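PDB 3R44: fatty acyl CoA synthetase FADD13 (FATTY-ACYL-CoA SYNTHETASE) from Mycobacterium tuberculosis, which belongs to the acyl-CoA synthetases of the AMP-binding (ANL) superfamily, two-part proteins with a large N-terminal and a small C-terminal domain. Local coordinates for residues D58-L63 / A89-V94; R213-L218 / S252-E257. All blocks are in the same frame, centred on the assembly; numbering follows the deposited sequence. Where two conformers were deposited one is given.

Contact 1. Residues D58-L63 / A89-V94; sequences DVLTAL and AKLGAV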
loop_
_atom_site.group_PDB
_atom_site.type_symbol
_atom_site.label_atom_id
_atom_site.label_comp_id
_atom_site.label_asym_id
_atom_site.label_seq_id
_atom_site.Cartn_x
_atom_site.Cartn_y
_atom_site.Cartn_z
ATOM N N ASP A 58 16.481 -14.670 18.185
ATOM C CA ASP A 58 16.768 -15.301 19.473
ATOM C C ASP A 58 15.629 -15.049 20.462
ATOM O O ASP A 58 15.143 -15.996 21.134
ATOM C CB ASP A 58 18.136 -14.854 20.034
ATOM C CG ASP A 58 18.582 -15.674 21.270
ATOM O OD1 ASP A 58 18.465 -16.922 21.218
ATOM O OD2 ASP A 58 19.079 -15.088 22.266
ATOM N N VAL A 59 15.183 -13.800 20.521
ATOM C CA VAL A 59 14.051 -13.405 21.376
ATOM C C VAL A 59 12.779 -14.135 20.953
ATOM O O VAL A 59 12.068 -14.694 21.787
ATOM C CB VAL A 59 13.817 -11.883 21.387
ATOM C CG1 VAL A 59 12.466 -11.521 22.083
ATOM C CG2 VAL A 59 15.005 -11.148 22.000
ATOM N N LEU A 60 12.476 -14.168 19.661
ATOM C CA LEU A 60 11.309 -14.926 19.247
ATOM C C LEU A 60 11.353 -16.415 19.528
ATOM O O LEU A 60 10.336 -17.006 19.991
ATOM C CB LEU A 60 11.009 -14.677 17.766
ATOM C CG LEU A 60 10.673 -13.262 17.302
ATOM C CD1 LEU A 60 10.707 -13.275 15.754
ATOM C CD2 LEU A 60 9.308 -12.733 17.796
ATOM N N THR A 61 12.526 -17.027 19.332
ATOM C CA THR A 61 12.742 -18.421 19.651
ATOM C C THR A 61 12.420 -18.638 21.131
ATOM O O THR A 61 11.746 -19.621 21.531
ATOM C CB THR A 61 14.173 -18.856 19.358
ATOM O OG1 THR A 61 14.351 -18.889 17.942
ATOM C CG2 THR A 61 14.416 -20.251 19.901
ATOM N N ALA A 62 12.890 -17.706 21.949
ATOM C CA ALA A 62 12.706 -17.831 23.402
ATOM C C ALA A 62 11.216 -17.869 23.803
ATOM O O ALA A 62 10.829 -18.495 24.795
ATOM C CB ALA A 62 13.431 -16.684 24.152
ATOM N N LEU A 63 10.392 -17.214 22.996
ATOM C CA LEU A 63 8.954 -17.112 23.189
ATOM C C LEU A 63 8.163 -18.245 22.553
ATOM O O LEU A 63 6.949 -18.333 22.734
ATOM C CB LEU A 63 8.462 -15.748 22.705
ATOM C CG LEU A 63 9.060 -14.525 23.391
ATOM C CD1 LEU A 63 8.663 -13.200 22.677
ATOM C CD2 LEU A 63 8.649 -14.485 24.863
ATOM N N ALA A 89 11.680 -13.913 9.545
ATOM C CA ALA A 89 12.051 -14.513 8.244
ATOM C C ALA A 89 13.106 -15.637 8.390
ATOM O O ALA A 89 12.958 -16.739 7.853
ATOM C CB ALA A 89 12.515 -13.418 7.250
ATOM N N LYS A 90 14.157 -15.382 9.166
ATOM C CA LYS A 90 15.209 -16.370 9.393
ATOM C C LYS A 90 14.682 -17.624 10.077
ATOM O O LYS A 90 15.196 -18.709 9.830
ATOM C CB LYS A 90 16.336 -15.793 10.237
ATOM C CG LYS A 90 17.122 -14.674 9.493
ATOM C CD LYS A 90 18.184 -14.118 10.468
ATOM C CE LYS A 90 18.829 -12.854 9.942
ATOM N NZ LYS A 90 20.101 -13.235 9.448
ATOM N N LEU A 91 13.682 -17.468 10.944
ATOM C CA LEU A 91 13.036 -18.602 11.640
ATOM C C LEU A 91 11.938 -19.330 10.895
ATOM O O LEU A 91 11.485 -20.409 11.349
ATOM C CB LEU A 91 12.429 -18.103 12.971
ATOM C CG LEU A 91 13.383 -17.525 14.008
ATOM C CD1 LEU A 91 12.589 -16.985 15.185
ATOM C CD2 LEU A 91 14.351 -18.584 14.498
ATOM N N GLY A 92 11.490 -18.798 9.771
ATOM C CA GLY A 92 10.366 -19.361 9.020
ATOM C C GLY A 92 9.031 -18.985 9.661
ATOM O O GLY A 92 7.980 -19.554 9.347
ATOM N N ALA A 93 9.088 -18.024 10.565
ATOM C CA ALA A 93 7.909 -17.399 11.156
ATOM C C ALA A 93 7.228 -16.379 10.243
ATOM O O ALA A 93 7.770 -15.925 9.229
ATOM C CB ALA A 93 8.227 -16.773 12.611
ATOM N N VAL A 94 6.024 -15.989 10.631
ATOM C CA VAL A 94 5.165 -15.217 9.790
ATOM C C VAL A 94 4.795 -13.911 10.515
ATOM O O VAL A 94 4.165 -13.919 11.584
ATOM C CB VAL A 94 3.941 -16.025 9.412
ATOM C CG1 VAL A 94 2.989 -15.217 8.505
ATOM C CG2 VAL A 94 4.354 -17.362 8.726
#
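L91 reaches across to helix 46-62 with its two terminal methyls, and the contact rests on where these land. L91 CD1 sits 3.8 Å from L60 CB, touching the root of that side chain, while L91 CD2 comes within 3.5 Å of T61 OG1. With CD1 of L91 also 3.8 Å from T61 OG1, the isobutyl fork straddles the threonine oxygen. L60 and L91 share one conformation, CG lying opposite the carbonyl carbon (chi1 -62° in both) with an extended chain beyond. This carries both methyls of L91 over to helix 46-62, whereas L60 offers mainly its CB; the two side chains are inclined to each other.

T61 turns OG1 back along its own helix (chi1 -70°), where it hydrogen-bonds the carbonyl O of A57. Its polar partner is therefore intrahelical, and toward L91 the oxygen offers a van der Waals surface; no hydrogen bond crosses the contact. The interface is small, 135 Å² in all, and grades from buried L60 to exposed T61.

Just past L91, G92 adopts positive phi (78°) in a Schellman motif that ends helix 79-91. This helix connects the adjacent parallel strands 70-74 and 94-97 in a beta-alpha-beta crossover, and L91 in its last turn packs it on helix 46-62. L60 also packs on V71 of strand 70-74, and V59 touches helix 148-157.

Contact 2. Residues R213-L218 / S252-E257; sequences RLLLPL and SLIVEE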
loop_
_atom_site.group_PDB
_atom_site.type_symbol
_atom_site.label_atom_id
_atom_site.label_comp_id
_atom_site.label_asym_id
_atom_site.label_seq_id
_atom_site.Cartn_x
_atom_site.Cartn_y
_atom_site.Cartn_z
ATOM N N ARG A 213 20.638 6.386 -0.936
ATOM C CA ARG A 213 20.052 6.644 0.362
ATOM C C ARG A 213 18.586 6.985 0.171
ATOM O O ARG A 213 18.233 7.893 -0.608
ATOM C CB ARG A 213 20.823 7.769 1.043
ATOM C CG ARG A 213 22.258 7.478 1.056
ATOM C CD ARG A 213 23.148 8.475 1.725
ATOM N NE ARG A 213 22.983 8.689 3.163
ATOM C CZ ARG A 213 23.623 8.013 4.110
ATOM N NH1 ARG A 213 24.386 7.001 3.773
ATOM N NH2 ARG A 213 23.494 8.354 5.395
ATOM N N LEU A 214 17.716 6.258 0.864
ATOM C CA LEU A 214 16.298 6.271 0.549
ATOM C C LEU A 214 15.495 6.663 1.781
ATOM O O LEU A 214 15.541 5.992 2.836
ATOM C CB LEU A 214 15.868 4.894 -0.023
ATOM C CG LEU A 214 14.419 4.848 -0.534
ATOM C CD1 LEU A 214 14.243 3.709 -1.542
ATOM C CD2 LEU A 214 13.470 4.621 0.650
ATOM N N LEU A 215 14.731 7.742 1.653
ATOM C CA LEU A 215 13.882 8.235 2.740
ATOM C C LEU A 215 12.545 7.517 2.786
ATOM O O LEU A 215 11.793 7.477 1.771
ATOM C CB LEU A 215 13.660 9.729 2.586
ATOM C CG LEU A 215 12.684 10.315 3.585
ATOM C CD1 LEU A 215 13.356 10.387 4.969
ATOM C CD2 LEU A 215 12.206 11.704 3.057
ATOM N N LEU A 216 12.272 6.913 3.926
ATOM C CA LEU A 216 11.002 6.237 4.216
ATOM C C LEU A 216 10.267 7.004 5.308
ATOM O O LEU A 216 10.622 6.914 6.488
ATOM C CB LEU A 216 11.218 4.796 4.685
ATOM C CG LEU A 216 9.915 4.002 4.820
ATOM C CD1 LEU A 216 9.029 4.093 3.615
ATOM C CD2 LEU A 216 10.247 2.554 5.162
ATOM N N PRO A 217 9.231 7.763 4.918
ATOM C CA PRO A 217 8.534 8.518 5.943
ATOM C C PRO A 217 7.066 8.066 6.018
ATOM O O PRO A 217 6.192 8.848 6.486
ATOM C CB PRO A 217 8.611 9.936 5.394
ATOM C CG PRO A 217 8.342 9.694 3.905
ATOM C CD PRO A 217 8.965 8.352 3.588
ATOM N N LEU A 218 6.813 6.829 5.576
ATOM C CA LEU A 218 5.494 6.242 5.588
ATOM C C LEU A 218 5.544 4.985 6.480
ATOM O O LEU A 218 6.569 4.319 6.559
ATOM C CB LEU A 218 5.084 5.811 4.195
ATOM C CG LEU A 218 5.080 6.961 3.170
ATOM C CD1 LEU A 218 5.239 6.449 1.749
ATOM C CD2 LEU A 218 3.810 7.756 3.389
ATOM N N SER A 252 15.388 19.293 5.536
ATOM C CA SER A 252 16.641 19.301 6.285
ATOM C C SER A 252 17.215 17.895 6.350
ATOM O O SER A 252 18.413 17.683 6.303
ATOM C CB SER A 252 16.393 19.784 7.723
ATOM O OG SER A 252 17.614 19.917 8.421
ATOM N N LEU A 253 16.329 16.933 6.512
ATOM C CA LEU A 253 16.726 15.564 6.694
ATOM C C LEU A 253 17.258 15.083 5.363
ATOM O O LEU A 253 18.274 14.382 5.320
ATOM C CB LEU A 253 15.511 14.728 7.130
ATOM C CG LEU A 253 15.742 13.213 7.198
ATOM C CD1 LEU A 253 16.993 12.873 8.039
ATOM C CD2 LEU A 253 14.476 12.435 7.703
ATOM N N ILE A 254 16.558 15.440 4.290
ATOM C CA ILE A 254 16.931 15.047 2.927
ATOM C C ILE A 254 18.338 15.602 2.564
ATOM O O ILE A 254 19.189 14.903 1.977
ATOM C CB ILE A 254 15.849 15.518 1.935
ATOM C CG1 ILE A 254 14.672 14.536 1.928
ATOM C CG2 ILE A 254 16.400 15.736 0.519
ATOM C CD1 ILE A 254 13.453 15.066 1.153
ATOM N N VAL A 255 18.596 16.820 2.999
ATOM C CA VAL A 255 19.912 17.436 2.792
ATOM C C VAL A 255 20.993 16.831 3.661
ATOM O O VAL A 255 22.035 16.399 3.117
ATOM C CB VAL A 255 19.852 18.962 2.944
ATOM C CG1 VAL A 255 21.232 19.593 2.828
ATOM C CG2 VAL A 255 18.915 19.557 1.868
ATOM N N GLU A 256 20.776 16.813 4.977
ATOM C CA GLU A 256 21.744 16.299 5.937
ATOM C C GLU A 256 22.157 14.863 5.651
ATOM O O GLU A 256 23.318 14.512 5.870
ATOM C CB GLU A 256 21.260 16.386 7.396
ATOM C CG GLU A 256 21.034 17.763 7.890
ATOM C CD GLU A 256 22.285 18.633 7.875
ATOM O OE1 GLU A 256 23.404 18.107 8.090
ATOM O OE2 GLU A 256 22.143 19.852 7.667
ATOM N N GLU A 257 21.248 14.039 5.147
ATOM C CA GLU A 257 21.541 12.610 4.945
ATOM C C GLU A 257 21.701 12.256 3.495
ATOM O O GLU A 257 21.752 11.078 3.115
ATOM C CB GLU A 257 20.464 11.752 5.600
ATOM C CG GLU A 257 20.555 11.743 7.094
ATOM C CD GLU A 257 21.921 11.282 7.661
ATOM O OE1 GLU A 257 22.677 10.463 7.073
ATOM O OE2 GLU A 257 22.237 11.748 8.761
#
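R213 grips E257 side-on with two nitrogens, each serving a different acceptor. R213 NE donates to the backbone O of E257 at 2.7 Å, and R213 NH2 donates to the carboxylate OE1 of E257 at 2.8 Å, the latter also a salt bridge. Neither bond is straight, the N-H...acceptor angles being 144° and 141°, yet both acceptors lie close to the guanidinium plane. OE1 is approached nearly along its C-O axis, whereas NE stands tilted from the plane of the E257 carbonyl. The arginine chain bends at chi3 (64°), and the glutamate folds at chi2, bringing its carboxylate round to the same guanidinium as its own carbonyl.

The charges have second partners. NH2 of R213 also bonds OE1 of Q33, and OE2 of E257 forms a salt bridge with R43. The buried carboxylate thus lies between two arginines, which would probably stabilise its ionised form. E257 is the first residue to leave helical geometry after helix 247-256, so the arginine holds a carbonyl just past the helix end.

Beyond the polar pair, L215 supplies an apolar contact with both branches: L215 CD1 meets L253 CD2 at 3.6 Å, and L215 CD2 meets I254 CG1 at 3.9 Å.

The contact joins strand 213-216 to helix 247-256, which connects parallel strands 238-241 and 261-264 in a beta-alpha-beta crossover and passes over strand 213-216 lying between them. L214 and L216 pack on helix 223-235, and M272 of helix 266-274 adjoins I254.

Overall arrangement
Following the chain from the N terminus, contact 1 comes first: helix 46-62 runs out, strand 70-74 and helix 79-91 follow, and L91 returns to the first helix, closing a loop of 25 intervening residues. Contact 2 opens more than a hundred residues later and closes a loop of 33, through helix 223-235 and strand 238-241 to helix 247-256. The loops are in series, neither nesting nor crossing. The centres of contact 1 and contact 2 lie about 31 Å apart, and the nearest atoms of contact 1 and contact 2 about 16 Å, without touching. Contact 1 ties helices beside the four-stranded parallel sheet; contact 2 fastens a helix to the mixed sheet.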